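DisA protein (Sorangium cellulosum, PDB 6CCA) methylates carbon in a polyketide assembly line, probably installing the gem-dimethyl group of disorazol with S-adenosylmethionine as methyl donor. Local coordinates at residues T312-L315 with R316-L319; P368-S372 with P373-G377; A196-D199 with H200-L204; D259-H262 with A263-R266. One frame throughout, in Å; residues are numbered along the deposited sequence.

Contact 1: residues T312-L315 with R316-L319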
loop_
_atom_site.group_PDB
_atom_site.type_symbol
_atom_site.label_atom_id
_atom_site.label_comp_id
_atom_site.label_asym_id
_atom_site.label_seq_id
_atom_site.Cartn_x
_atom_site.Cartn_y
_atom_site.Cartn_z
ATOM N N THR A 312 -4.885 -2.540 -9.282
ATOM C CA THR A 312 -5.209 -2.428 -10.680
ATOM C C THR A 312 -5.160 -3.813 -11.297
ATOM O O THR A 312 -4.442 -4.692 -10.826
ATOM C CB THR A 312 -4.195 -1.495 -11.406
ATOM O OG1 THR A 312 -4.566 -1.410 -12.795
ATOM C CG2 THR A 312 -2.778 -2.048 -11.331
ATOM N N LYS A 313 -5.868 -4.006 -12.395
ATOM C CA LYS A 313 -5.899 -5.293 -13.051
ATOM C C LYS A 313 -4.664 -5.638 -13.798
ATOM O O LYS A 313 -4.243 -6.785 -13.805
ATOM C CB LYS A 313 -7.071 -5.330 -14.047
ATOM C CG LYS A 313 -8.382 -5.427 -13.336
ATOM C CD LYS A 313 -9.541 -5.643 -14.287
ATOM C CE LYS A 313 -10.835 -5.635 -13.477
ATOM N NZ LYS A 313 -11.967 -5.111 -14.284
ATOM N N ASN A 314 -4.090 -4.630 -14.450
ATOM C CA ASN A 314 -2.897 -4.770 -15.206
ATOM C C ASN A 314 -1.888 -3.656 -14.937
ATOM O O ASN A 314 -2.075 -2.526 -15.345
ATOM C CB ASN A 314 -3.215 -4.759 -16.705
ATOM C CG ASN A 314 -2.009 -5.155 -17.509
ATOM O OD1 ASN A 314 -1.116 -4.360 -17.770
ATOM N ND2 ASN A 314 -1.909 -6.444 -17.799
ATOM N N LEU A 315 -0.818 -3.998 -14.239
ATOM C CA LEU A 315 0.146 -3.019 -13.778
ATOM C C LEU A 315 0.855 -2.304 -14.927
ATOM O O LEU A 315 1.006 -1.090 -14.895
ATOM C CB LEU A 315 1.114 -3.685 -12.772
ATOM C CG LEU A 315 1.951 -2.754 -11.887
ATOM C CD1 LEU A 315 1.029 -1.701 -11.227
ATOM C CD2 LEU A 315 2.753 -3.551 -10.859
ATOM N N ARG A 316 1.302 -3.061 -15.924
ATOM C CA ARG A 316 2.026 -2.486 -17.053
ATOM C C ARG A 316 1.182 -1.447 -17.786
ATOM O O ARG A 316 1.682 -0.401 -18.197
ATOM C CB ARG A 316 2.466 -3.585 -18.023
ATOM C CG ARG A 316 3.613 -4.441 -17.511
ATOM C CD ARG A 316 4.034 -5.474 -18.544
ATOM N NE ARG A 316 4.911 -6.492 -17.974
ATOM C CZ ARG A 316 6.233 -6.377 -17.893
ATOM N NH1 ARG A 316 6.836 -5.286 -18.345
ATOM N NH2 ARG A 316 6.953 -7.354 -17.357
ATOM N N SER A 317 -0.101 -1.751 -17.943
ATOM C CA SER A 317 -1.011 -0.893 -18.609
ATOM C C SER A 317 -1.235 0.403 -17.776
ATOM O O SER A 317 -1.339 1.500 -18.289
ATOM C CB SER A 317 -2.339 -1.676 -18.763
ATOM O OG SER A 317 -3.307 -0.860 -19.308
ATOM N N THR A 318 -1.353 0.231 -16.468
ATOM C CA THR A 318 -1.546 1.349 -15.585
ATOM C C THR A 318 -0.326 2.264 -15.601
ATOM O O THR A 318 -0.469 3.476 -15.680
ATOM C CB THR A 318 -1.872 0.815 -14.179
ATOM O OG1 THR A 318 -3.182 0.239 -14.188
ATOM C CG2 THR A 318 -1.834 1.915 -13.105
ATOM N N LEU A 319 0.862 1.679 -15.631
ATOM C CA LEU A 319 2.082 2.439 -15.744
ATOM C C LEU A 319 2.189 3.221 -17.055
ATOM O O LEU A 319 2.687 4.350 -17.055
ATOM C CB LEU A 319 3.309 1.563 -15.593
ATOM C CG LEU A 319 3.459 0.969 -14.186
ATOM C CD1 LEU A 319 4.578 -0.075 -14.197
ATOM C CD2 LEU A 319 3.732 2.046 -13.129
#
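Thr312 and Thr318 reach toward each other tip to tip at the N-terminal start of helix 315-325, in the methyltransferase domain, where Asn314 is the N-cap. Their two OG1 atoms lie 2.6 Å apart in a hydrogen bond that either hydroxyl could donate. Thr312 swings OG1 to the side opposite its backbone N (chi1 -180°), while Thr318 keeps OG1 beside its own N (chi1 -70°), which points the two hydroxyls at each other. The methyl CG2 of Thr312 lies 3.7 Å from the same OG1 of Thr318.

The cap itself is the side-chain carbonyl of Asn314. Its OD1 accepts in the amide plane from Ser317 N at 2.8 Å, and also lies 3.1 Å from Ser317 CB. The backbone O of Asn314 takes Thr318 N at 3.1 Å, so one residue receives two amides of the first turn. Outside, Arg316 forms salt bridges to Glu381, Glu382 and Glu362, and Leu315 packs on Trp375 and Leu378 of helix 372-381. Within the turn, Leu315 and Leu319 join the backbone bond Leu319 N to Leu315 O, at 2.9 Å, to a loose apolar contact in which Leu315 CG lies 4.4 Å from Leu319 CD1.

Contact 2: residues P368-S372 with P373-G377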
loop_
_atom_site.group_PDB
_atom_site.type_symbol
_atom_site.label_atom_id
_atom_site.label_comp_id
_atom_site.label_asym_id
_atom_site.label_seq_id
_atom_site.Cartn_x
_atom_site.Cartn_y
_atom_site.Cartn_z
ATOM N N PRO A 368 -1.252 -8.273 -4.452
ATOM C CA PRO A 368 -1.041 -7.365 -5.557
ATOM C C PRO A 368 0.292 -6.657 -5.478
ATOM O O PRO A 368 0.522 -5.751 -6.279
ATOM C CB PRO A 368 -2.176 -6.384 -5.394
ATOM C CG PRO A 368 -2.268 -6.258 -3.895
ATOM C CD PRO A 368 -1.987 -7.636 -3.333
ATOM N N LEU A 369 1.153 -7.049 -4.554
ATOM C CA LEU A 369 2.339 -6.233 -4.211
ATOM C C LEU A 369 3.591 -6.632 -4.937
ATOM O O LEU A 369 3.715 -7.810 -5.361
ATOM C CB LEU A 369 2.618 -6.357 -2.703
ATOM C CG LEU A 369 1.518 -5.906 -1.740
ATOM C CD1 LEU A 369 1.949 -6.128 -0.266
ATOM C CD2 LEU A 369 1.086 -4.472 -1.965
ATOM N N LEU A 370 4.549 -5.702 -5.013
ATOM C CA LEU A 370 5.848 -5.963 -5.538
ATOM C C LEU A 370 6.915 -5.605 -4.575
ATOM O O LEU A 370 6.792 -4.627 -3.828
ATOM C CB LEU A 370 6.101 -5.197 -6.863
ATOM C CG LEU A 370 5.474 -5.749 -8.151
ATOM C CD1 LEU A 370 3.997 -5.611 -8.224
ATOM C CD2 LEU A 370 6.058 -4.922 -9.291
ATOM N N SER A 371 8.008 -6.368 -4.544
ATOM C CA SER A 371 9.141 -5.989 -3.743
ATOM C C SER A 371 9.909 -4.801 -4.393
ATOM O O SER A 371 9.637 -4.481 -5.506
ATOM C CB SER A 371 10.172 -7.130 -3.635
ATOM O OG SER A 371 10.742 -7.396 -4.898
ATOM N N SER A 372 10.880 -4.203 -3.700
ATOM C CA SER A 372 11.597 -3.091 -4.308
ATOM C C SER A 372 12.311 -3.545 -5.591
ATOM O O SER A 372 12.251 -2.811 -6.597
ATOM C CB SER A 372 12.583 -2.341 -3.381
ATOM O OG SER A 372 11.833 -1.508 -2.483
ATOM N N PRO A 373 13.033 -4.693 -5.535
ATOM C CA PRO A 373 13.710 -5.131 -6.789
ATOM C C PRO A 373 12.732 -5.396 -7.902
ATOM O O PRO A 373 12.974 -4.981 -9.046
ATOM C CB PRO A 373 14.514 -6.401 -6.376
ATOM C CG PRO A 373 14.726 -6.266 -4.876
ATOM C CD PRO A 373 13.503 -5.451 -4.338
ATOM N N MET A 374 11.590 -5.972 -7.597
ATOM C CA MET A 374 10.548 -6.170 -8.610
ATOM C C MET A 374 9.982 -4.860 -9.203
ATOM O O MET A 374 9.802 -4.748 -10.411
ATOM C CB MET A 374 9.386 -7.024 -8.101
ATOM C CG MET A 374 9.758 -8.501 -7.792
ATOM S SD MET A 374 8.528 -9.273 -6.689
ATOM C CE MET A 374 7.210 -9.599 -7.780
ATOM N N TRP A 375 9.749 -3.868 -8.367
ATOM C CA TRP A 375 9.308 -2.555 -8.870
ATOM C C TRP A 375 10.391 -1.907 -9.747
ATOM O O TRP A 375 10.068 -1.362 -10.815
ATOM C CB TRP A 375 9.041 -1.598 -7.700
ATOM C CG TRP A 375 7.651 -1.653 -7.138
ATOM C CD1 TRP A 375 7.349 -2.058 -5.877
ATOM C CD2 TRP A 375 6.389 -1.239 -7.732
ATOM N NE1 TRP A 375 6.003 -1.918 -5.641
ATOM C CE2 TRP A 375 5.386 -1.487 -6.775
ATOM C CE3 TRP A 375 6.004 -0.742 -8.989
ATOM C CZ2 TRP A 375 4.070 -1.223 -6.991
ATOM C CZ3 TRP A 375 4.667 -0.534 -9.228
ATOM C CH2 TRP A 375 3.715 -0.761 -8.207
ATOM N N LYS A 376 11.644 -2.053 -9.340
ATOM C CA LYS A 376 12.774 -1.492 -10.109
ATOM C C LYS A 376 12.784 -2.099 -11.493
ATOM O O LYS A 376 12.754 -1.358 -12.541
ATOM C CB LYS A 376 14.100 -1.578 -9.327
ATOM C CG LYS A 376 15.287 -0.937 -10.036
ATOM C CD LYS A 376 16.570 -1.024 -9.263
ATOM C CE LYS A 376 17.668 -0.202 -9.952
ATOM N NZ LYS A 376 18.038 -0.844 -11.185
ATOM N N GLY A 377 12.774 -3.424 -11.563
ATOM C CA GLY A 377 12.817 -4.132 -12.869
ATOM C C GLY A 377 11.622 -3.850 -13.712
ATOM O O GLY A 377 11.714 -3.556 -14.920
HETATM O O HOH W 1 3.969 -3.079 -3.792
#
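A capping box joins Ser371 and Met374 at the N terminus of helix 372-381, where the chain leaves a buried loop and turns alongside strand 330-337 and helix 315-325. Ser371 is the N-cap: its OG accepts from Met374 N at 3.2 Å, with an N-H...O angle of 164°. The return half of the box is weak, Ser371 N pointing at the sulfur SD of Met374 over 3.6 Å. Ser371 holds OG between its backbone N and carbonyl carbon (chi1 66°), which turns OG back to Met374 N. CG of Met374 lies beside its own N (chi1 -66°), which sends the chain back past Ser371 and brings SD within reach of Ser371 N.

Leu370 provides the apolar half. Its CB sits over the five-membered ring of Trp375, 3.6 Å from the centroid and 16° off the normal, a CH-pi contact. The side chain of Leu370 crosses that of Met374 at about a right angle. Ser372 OG bonds to Asn403 of strand 402-409, while Lys376 NZ forms a salt bridge with Glu380 one turn on in the same helix.

A water bridges the indole edge to the loop: lying in the ring plane, it accepts from Trp375 NE1 at 3.0 Å and from Leu370 N at 3.0 Å.

Contact 3: residues A196-D199 with H200-L204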
loop_
_atom_site.group_PDB
_atom_site.type_symbol
_atom_site.label_atom_id
_atom_site.label_comp_id
_atom_site.label_asym_id
_atom_site.label_seq_id
_atom_site.Cartn_x
_atom_site.Cartn_y
_atom_site.Cartn_z
ATOM N N ALA A 196 5.309 5.484 13.784
ATOM C CA ALA A 196 6.638 5.744 13.293
ATOM C C ALA A 196 6.917 5.288 11.861
ATOM O O ALA A 196 7.458 6.084 11.060
ATOM C CB ALA A 196 7.684 5.166 14.206
ATOM N N THR A 197 6.602 4.054 11.537
ATOM C CA THR A 197 6.954 3.565 10.187
ATOM C C THR A 197 6.146 4.324 9.117
ATOM O O THR A 197 6.724 4.777 8.109
ATOM C CB THR A 197 6.785 2.036 10.053
ATOM O OG1 THR A 197 5.419 1.683 10.203
ATOM C CG2 THR A 197 7.661 1.287 11.086
ATOM N N ALA A 198 4.835 4.489 9.310
ATOM C CA ALA A 198 4.029 5.213 8.297
ATOM C C ALA A 198 4.587 6.671 8.125
ATOM O O ALA A 198 4.683 7.200 7.001
ATOM C CB ALA A 198 2.542 5.259 8.628
ATOM N N ASP A 199 4.879 7.324 9.249
ATOM C CA ASP A 199 5.337 8.701 9.179
ATOM C C ASP A 199 6.672 8.816 8.510
ATOM O O ASP A 199 6.886 9.749 7.742
ATOM C CB ASP A 199 5.414 9.323 10.588
ATOM C CG ASP A 199 4.045 9.585 11.187
ATOM O OD1 ASP A 199 3.035 9.596 10.460
ATOM O OD2 ASP A 199 4.029 9.792 12.416
ATOM N N HIS A 200 7.545 7.843 8.684
ATOM C CA HIS A 200 8.854 7.865 8.026
ATOM C C HIS A 200 8.675 7.910 6.495
ATOM O O HIS A 200 9.257 8.748 5.770
ATOM C CB HIS A 200 9.649 6.635 8.412
ATOM C CG HIS A 200 10.872 6.466 7.607
ATOM N ND1 HIS A 200 12.096 6.955 8.006
ATOM C CD2 HIS A 200 11.073 5.883 6.405
ATOM C CE1 HIS A 200 13.009 6.645 7.090
ATOM N NE2 HIS A 200 12.411 5.989 6.117
ATOM N N PHE A 201 7.877 7.007 5.992
ATOM C CA PHE A 201 7.582 6.987 4.560
ATOM C C PHE A 201 6.755 8.175 4.046
ATOM O O PHE A 201 7.009 8.629 2.937
ATOM C CB PHE A 201 7.089 5.622 4.080
ATOM C CG PHE A 201 8.134 4.560 4.269
ATOM C CD1 PHE A 201 9.185 4.430 3.401
ATOM C CD2 PHE A 201 8.071 3.712 5.393
ATOM C CE1 PHE A 201 10.126 3.428 3.613
ATOM C CE2 PHE A 201 9.050 2.779 5.631
ATOM C CZ PHE A 201 10.096 2.681 4.734
ATOM N N ASN A 202 5.806 8.662 4.843
ATOM C CA ASN A 202 5.032 9.877 4.493
ATOM C C ASN A 202 5.973 11.061 4.301
ATOM O O ASN A 202 5.869 11.868 3.343
ATOM C CB ASN A 202 3.997 10.193 5.589
ATOM C CG ASN A 202 2.839 9.210 5.644
ATOM O OD1 ASN A 202 2.550 8.506 4.686
ATOM N ND2 ASN A 202 2.100 9.247 6.751
ATOM N N GLU A 203 6.974 11.129 5.160
ATOM C CA GLU A 203 7.926 12.218 5.124
ATOM C C GLU A 203 8.851 12.111 3.944
ATOM O O GLU A 203 9.147 13.151 3.355
ATOM C CB GLU A 203 8.695 12.372 6.446
ATOM C CG GLU A 203 7.779 12.816 7.593
ATOM C CD GLU A 203 7.185 14.232 7.448
ATOM O OE1 GLU A 203 7.724 15.104 6.733
ATOM O OE2 GLU A 203 6.105 14.454 8.030
ATOM N N LEU A 204 9.209 10.875 3.548
ATOM C CA LEU A 204 9.986 10.674 2.334
ATOM C C LEU A 204 9.248 11.059 1.079
ATOM O O LEU A 204 9.831 11.612 0.166
ATOM C CB LEU A 204 10.510 9.215 2.175
ATOM C CG LEU A 204 11.690 8.798 3.008
ATOM C CD1 LEU A 204 11.952 7.330 2.729
ATOM C CD2 LEU A 204 12.894 9.683 2.607
HETATM O O HOH W 2 2.798 11.398 8.710
#
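Asp199 and Asn202 lie one turn apart on the first turns of helix 196-216, their side chains linked through water rather than directly. Polar contacts come first. The water donates to Asp199 OD1 at a short 2.5 Å and accepts from Asn202 ND2 at 3.0 Å, while OD1 and ND2 themselves stay 3.8 Å apart and the carboxylate and amide planes differ by 47°. Each polar end has a further partner before the helix: Asp199 OD1 takes Gly194 N, and Asn202 ND2 donates to Tyr192 O, so the pair ties the helix start to the residues leading into it.

Four i to i+4 backbone bonds underlie this, donated by His200, Phe201, Asn202 and Glu203 to Ala196, Thr197, Ala198 and Asp199; the Asn202 one is the shortest, 2.8 Å from N to Ala198 O.

Aromatic contacts gather on another side of the helix. Thr197 O meets the edge of the Phe201 ring near its plane, 3.2 Å from CD2. The neighbouring His200 projects opposite its backbone N (chi1 170°), which brings its CD2 over the centre of the Phe201 ring, 3.6 Å above the plane; His200 NE2 is hydrogen-bonded to His392. With Leu51 of helix 45-52 against Thr197, His200 and Phe201, and strands 402-409 and 330-337 against Phe201, this turn packs between the N-terminal helices and the central sheet.

Contact 4: residues D259-H262 with A263-R266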
loop_
_atom_site.group_PDB
_atom_site.type_symbol
_atom_site.label_atom_id
_atom_site.label_comp_id
_atom_site.label_asym_id
_atom_site.label_seq_id
_atom_site.Cartn_x
_atom_site.Cartn_y
_atom_site.Cartn_z
ATOM N N ASP A 259 -9.368 10.465 -7.218
ATOM C CA ASP A 259 -9.668 9.132 -6.740
ATOM C C ASP A 259 -10.667 8.532 -7.697
ATOM O O ASP A 259 -11.371 9.253 -8.404
ATOM C CB ASP A 259 -10.321 9.188 -5.347
ATOM C CG ASP A 259 -10.332 7.832 -4.674
ATOM O OD1 ASP A 259 -9.289 7.489 -4.082
ATOM O OD2 ASP A 259 -11.379 7.121 -4.742
ATOM N N ILE A 260 -10.706 7.209 -7.740
ATOM C CA ILE A 260 -11.742 6.565 -8.520
ATOM C C ILE A 260 -13.164 6.983 -8.060
ATOM O O ILE A 260 -14.070 7.125 -8.871
ATOM C CB ILE A 260 -11.561 5.041 -8.504
ATOM C CG1 ILE A 260 -12.494 4.365 -9.507
ATOM C CG2 ILE A 260 -11.743 4.426 -7.125
ATOM C CD1 ILE A 260 -11.942 2.972 -9.932
ATOM N N SER A 261 -13.315 7.156 -6.750
ATOM C CA SER A 261 -14.598 7.587 -6.156
ATOM C C SER A 261 -14.872 9.059 -6.275
ATOM O O SER A 261 -14.168 9.904 -5.721
ATOM C CB SER A 261 -14.671 7.176 -4.676
ATOM O OG SER A 261 -15.756 7.787 -3.997
ATOM N N HIS A 262 -15.954 9.359 -6.952
ATOM C CA HIS A 262 -16.446 10.700 -7.033
ATOM C C HIS A 262 -16.818 11.246 -5.661
ATOM O O HIS A 262 -16.497 12.365 -5.356
ATOM C CB HIS A 262 -17.590 10.736 -8.058
ATOM C CG HIS A 262 -18.129 12.087 -8.292
ATOM N ND1 HIS A 262 -19.202 12.567 -7.581
ATOM C CD2 HIS A 262 -17.754 13.080 -9.136
ATOM C CE1 HIS A 262 -19.445 13.814 -7.950
ATOM N NE2 HIS A 262 -18.601 14.137 -8.912
ATOM N N ALA A 263 -17.435 10.426 -4.802
ATOM C CA ALA A 263 -17.720 10.805 -3.440
ATOM C C ALA A 263 -16.474 11.219 -2.655
ATOM O O ALA A 263 -16.497 12.215 -1.923
ATOM C CB ALA A 263 -18.409 9.660 -2.689
ATOM N N PHE A 264 -15.426 10.392 -2.728
ATOM C CA PHE A 264 -14.191 10.727 -2.062
ATOM C C PHE A 264 -13.589 12.042 -2.562
ATOM O O PHE A 264 -13.090 12.803 -1.771
ATOM C CB PHE A 264 -13.161 9.598 -2.147
ATOM C CG PHE A 264 -13.494 8.374 -1.338
ATOM C CD1 PHE A 264 -14.493 8.362 -0.352
ATOM C CD2 PHE A 264 -12.803 7.232 -1.560
ATOM C CE1 PHE A 264 -14.751 7.210 0.386
ATOM C CE2 PHE A 264 -13.038 6.076 -0.841
ATOM C CZ PHE A 264 -14.024 6.063 0.131
ATOM N N THR A 265 -13.666 12.356 -3.830
ATOM C CA THR A 265 -13.129 13.603 -4.303
ATOM C C THR A 265 -13.984 14.786 -3.803
ATOM O O THR A 265 -13.441 15.801 -3.483
ATOM C CB THR A 265 -12.880 13.612 -5.852
ATOM O OG1 THR A 265 -14.083 13.621 -6.573
ATOM C CG2 THR A 265 -12.199 12.334 -6.287
ATOM N N ARG A 266 -15.299 14.610 -3.726
ATOM C CA ARG A 266 -16.176 15.666 -3.229
ATOM C C ARG A 266 -15.892 15.988 -1.762
ATOM O O ARG A 266 -15.835 17.154 -1.369
ATOM C CB ARG A 266 -17.644 15.272 -3.406
ATOM C CG ARG A 266 -18.625 16.204 -2.712
ATOM C CD ARG A 266 -20.020 15.603 -2.670
ATOM N NE ARG A 266 -20.293 14.771 -3.838
ATOM C CZ ARG A 266 -20.758 13.527 -3.777
ATOM N NH1 ARG A 266 -21.001 12.964 -2.602
ATOM N NH2 ARG A 266 -20.978 12.844 -4.893
#
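Ser261 sets its hydroxyl over the face of the Phe264 ring, near CG, at the start of helix 262-272, which follows strand 253-257 in the methyltransferase domain. OG of Ser261 lies 3.5 Å from CG of Phe264, and as N-cap it accepts from Phe264 N at 2.9 Å in a nearly straight bond (171°). It reaches this place by turning opposite its backbone N (chi1 168°), toward the first-turn amides. Asp259 approaches the same ring differently: OD2 lies at the edge near the ring plane, 3.5 Å from CD2, with carboxylate and ring inclined by 62°. That oxygen also accepts from Ser261 N at 2.8 Å, on the anti side and somewhat out of the carboxylate plane, making an Asx turn that sets the cap residue.

Farther along the turn, His262 presents its ring edge to Arg266. NH2 lies near the imidazole plane, 3.2 Å from ND1, in a weak bond, while the guanidinium lays a face against Ala263 CA. If that weak bond is real, ND1 of His262 would be the acceptor in it. Thr265 places OG1 in the space between its backbone N and carbonyl carbon, where it donates to His262 O at 3.0 Å; that oxygen also takes Arg266 N. Thr265 also brings CG2 to 3.8 Å from Asp259 CB.

Asp259 OD1 is bonded to Gly234 N, so the two carboxylate oxygens, each accepting from a backbone N-H, bridge the loop after strand 226-231 and the Asx turn; in class I methyltransferases these neighbouring loops usually border the cofactor pocket.

Along the chain the contacts come in the order 3, 4, 1, 2; each is local, and none encloses or crosses another. Contact 3 opens helix 196-216, between the N-terminal helices and the sheet. Contact 4 starts the helix after strand 253-257, about 15 Å from contact 3 at the nearest atoms. Contact 1 starts the helix after strand 300-306, and contact 2 the helix 372-381 that runs beside it. Contacts 1 and 2 touch: Leu315 CD2 is 3.6 Å from Leu370 CD1, so the two helix starts share an apolar seam. Contacts 4 and 2 lie on opposite sides of the chain's centre, with centres about 28 Å apart.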